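6-O-methylguanine DNA methyltransferase (Enterococcus faecalis, PDB 2B6C) is predicted to be a DNA alkylation repair enzyme of the AlkD-like family, probably acting on alkylated bases in DNA. Local coordinates at the interface of chains A and B. Numbering follows the deposited sequence. Chains: chain A/B, hypothetical protein EF3068.

The interface of chains A and B. Residues chain A 49-50, 53, 84-85; chain B 49-50, 53, 84-85.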
loop_
_atom_site.group_PDB
_atom_site.type_symbol
_atom_site.label_atom_id
_atom_site.label_comp_id
_atom_site.label_asym_id
_atom_site.label_seq_id
_atom_site.Cartn_x
_atom_site.Cartn_y
_atom_site.Cartn_z
ATOM N N HIS A 49 5.631 7.472 5.954
ATOM C CA HIS A 49 6.145 6.147 5.533
ATOM C C HIS A 49 7.678 6.086 5.549
ATOM O O HIS A 49 8.248 5.020 5.704
ATOM C CB HIS A 49 5.621 5.748 4.150
ATOM C CG HIS A 49 4.126 5.583 4.094
ATOM N ND1 HIS A 49 3.287 6.546 3.583
ATOM C CD2 HIS A 49 3.329 4.557 4.462
ATOM C CE1 HIS A 49 2.036 6.146 3.678
ATOM N NE2 HIS A 49 2.032 4.931 4.193
ATOM N N THR A 50 8.316 7.244 5.399
ATOM C CA THR A 50 9.765 7.353 5.314
ATOM C C THR A 50 10.460 7.574 6.671
ATOM O O THR A 50 11.677 7.513 6.748
ATOM C CB THR A 50 10.171 8.515 4.435
ATOM O OG1 THR A 50 10.058 9.724 5.207
ATOM C CG2 THR A 50 9.330 8.577 3.169
ATOM N N LYS A 53 11.046 4.324 12.701
ATOM C CA LYS A 53 10.018 3.860 13.601
ATOM C C LYS A 53 9.845 4.755 14.873
ATOM O O LYS A 53 8.717 5.115 15.242
ATOM C CB LYS A 53 10.303 2.393 13.954
ATOM C CG LYS A 53 9.133 1.594 14.521
ATOM C CD LYS A 53 7.906 1.487 13.591
ATOM C CE LYS A 53 8.077 0.487 12.417
ATOM N NZ LYS A 53 8.409 -0.951 12.778
ATOM N N GLN A 84 1.539 -1.943 7.823
ATOM C CA GLN A 84 2.459 -2.979 7.353
ATOM C C GLN A 84 3.864 -2.935 7.997
ATOM O O GLN A 84 4.573 -3.945 7.975
ATOM C CB GLN A 84 2.619 -2.890 5.838
ATOM C CG GLN A 84 1.428 -3.286 5.085
ATOM C CD GLN A 84 1.740 -3.484 3.588
ATOM O OE1 GLN A 84 2.042 -2.519 2.863
ATOM N NE2 GLN A 84 1.680 -4.740 3.136
ATOM N N ARG A 85 4.232 -1.783 8.578
ATOM C CA ARG A 85 5.576 -1.534 9.125
ATOM C C ARG A 85 5.749 -2.062 10.545
ATOM O O ARG A 85 6.878 -2.228 11.012
ATOM C CB ARG A 85 5.891 -0.025 9.118
ATOM C CG ARG A 85 6.067 0.589 7.709
ATOM C CD ARG A 85 6.452 2.095 7.768
ATOM N NE ARG A 85 7.720 2.259 8.432
ATOM C CZ ARG A 85 8.233 3.380 8.907
ATOM N NH1 ARG A 85 7.591 4.553 8.868
ATOM N NH2 ARG A 85 9.425 3.292 9.455
ATOM N N HIS B 49 8.637 -4.904 5.127
ATOM C CA HIS B 49 8.003 -3.637 5.600
ATOM C C HIS B 49 8.326 -3.289 7.041
ATOM O O HIS B 49 8.262 -2.107 7.428
ATOM C CB HIS B 49 6.485 -3.709 5.466
ATOM C CG HIS B 49 6.027 -4.002 4.075
ATOM N ND1 HIS B 49 5.487 -5.216 3.709
ATOM C CD2 HIS B 49 6.038 -3.245 2.957
ATOM C CE1 HIS B 49 5.196 -5.201 2.424
ATOM N NE2 HIS B 49 5.526 -4.018 1.942
ATOM N N THR B 50 8.677 -4.311 7.828
ATOM C CA THR B 50 8.928 -4.126 9.262
ATOM C C THR B 50 10.411 -3.840 9.576
ATOM O O THR B 50 10.757 -3.463 10.695
ATOM C CB THR B 50 8.404 -5.354 10.132
ATOM O OG1 THR B 50 9.319 -6.448 10.054
ATOM C CG2 THR B 50 7.013 -5.826 9.694
ATOM N N LYS B 53 15.134 0.804 8.147
ATOM C CA LYS B 53 15.580 1.254 6.834
ATOM C C LYS B 53 16.959 0.692 6.470
ATOM O O LYS B 53 17.175 0.244 5.342
ATOM C CB LYS B 53 15.594 2.792 6.769
ATOM C CG LYS B 53 15.963 3.388 5.371
ATOM C CD LYS B 53 15.052 2.880 4.214
ATOM C CE LYS B 53 13.573 3.271 4.364
ATOM N NZ LYS B 53 13.393 4.765 4.358
ATOM N N GLN B 84 6.916 3.383 -0.831
ATOM C CA GLN B 84 6.467 4.473 0.030
ATOM C C GLN B 84 7.446 4.883 1.128
ATOM O O GLN B 84 7.399 6.025 1.580
ATOM C CB GLN B 84 5.128 4.129 0.672
ATOM C CG GLN B 84 4.034 4.077 -0.322
ATOM C CD GLN B 84 2.675 4.080 0.330
ATOM O OE1 GLN B 84 2.170 3.040 0.767
ATOM N NE2 GLN B 84 2.060 5.256 0.378
ATOM N N ARG B 85 8.311 3.955 1.537
ATOM C CA ARG B 85 9.290 4.164 2.600
ATOM C C ARG B 85 10.521 4.990 2.197
ATOM O O ARG B 85 11.258 5.471 3.068
ATOM C CB ARG B 85 9.754 2.811 3.172
ATOM C CG ARG B 85 8.623 1.989 3.832
ATOM C CD ARG B 85 9.198 0.705 4.459
ATOM N NE ARG B 85 10.189 1.049 5.472
ATOM C CZ ARG B 85 11.029 0.214 6.068
ATOM N NH1 ARG B 85 11.031 -1.087 5.785
ATOM N NH2 ARG B 85 11.881 0.691 6.961
HETATM O O HOH W 1 10.673 3.904 6.354
HETATM O O HOH W 2 9.295 -0.242 9.199
HETATM O O HOH W 3 13.477 5.623 7.361
#
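A two-fold symmetric, homodimeric interface pairs two copies of an all-helical protein of the DNA alkylation repair (AlkD-like) family; the deposited dimer may or may not be the biological one. In each chain the turn after helix 42-48 (A:His49 and A:Thr50, and their B twins) lies against the 3-10 helix 83-85 of the other, and the patch is joined by packing and by water. A:His49 and B:Gln84 run side by side, pointing the same way. Both have CG anti to the carbonyl carbon (chi1 -63° and -68°), and B:Gln84 stays extended beyond CG, so its amide slides over one face of the imidazole: the amide nitrogen NE2 of B:Gln84 lies 3.4 Å from CE1 of A:His49, toward the rim, with the two planes inclined by 32°. Nearer the backbone, CB of B:Gln84 packs 3.9 Å from CG of A:His49. In the twin pair the carboxamide carbon of A:Gln84 stacks over the centre of the B:His49 ring. At the axis A:Arg85 and B:Arg85 meet tip to tip, their guanidinium planes nearly parallel and their NE atoms 4.0 Å apart, an approach of like charges that the flanking waters and backbone carbonyls may ease. Each arginine side chain bends at chi3, which turns NE toward a water at the guanidinium edge. Water 2 accepts an almost straight bond from A:Arg85 NE at 3.1 Å and reaches the carbonyl O of B:His49 at 2.8 Å; water 1 likewise joins B:Arg85 NE to A:His49 O. The methyl CG2 of A:Thr50 rests by the backbone O of B:Gln84 at 3.6 Å. Beside the 3-10 turn, B:Lys53, curled at chi2, chi3 and chi4, brings NZ back to B:Arg85 O at 2.6 Å, from above the carbonyl plane, a bond within one chain that probably steadies the turn. NZ of B:Lys53 also meets water 3 at 3.1 Å, which continues to the carbonyl O of A:Thr50.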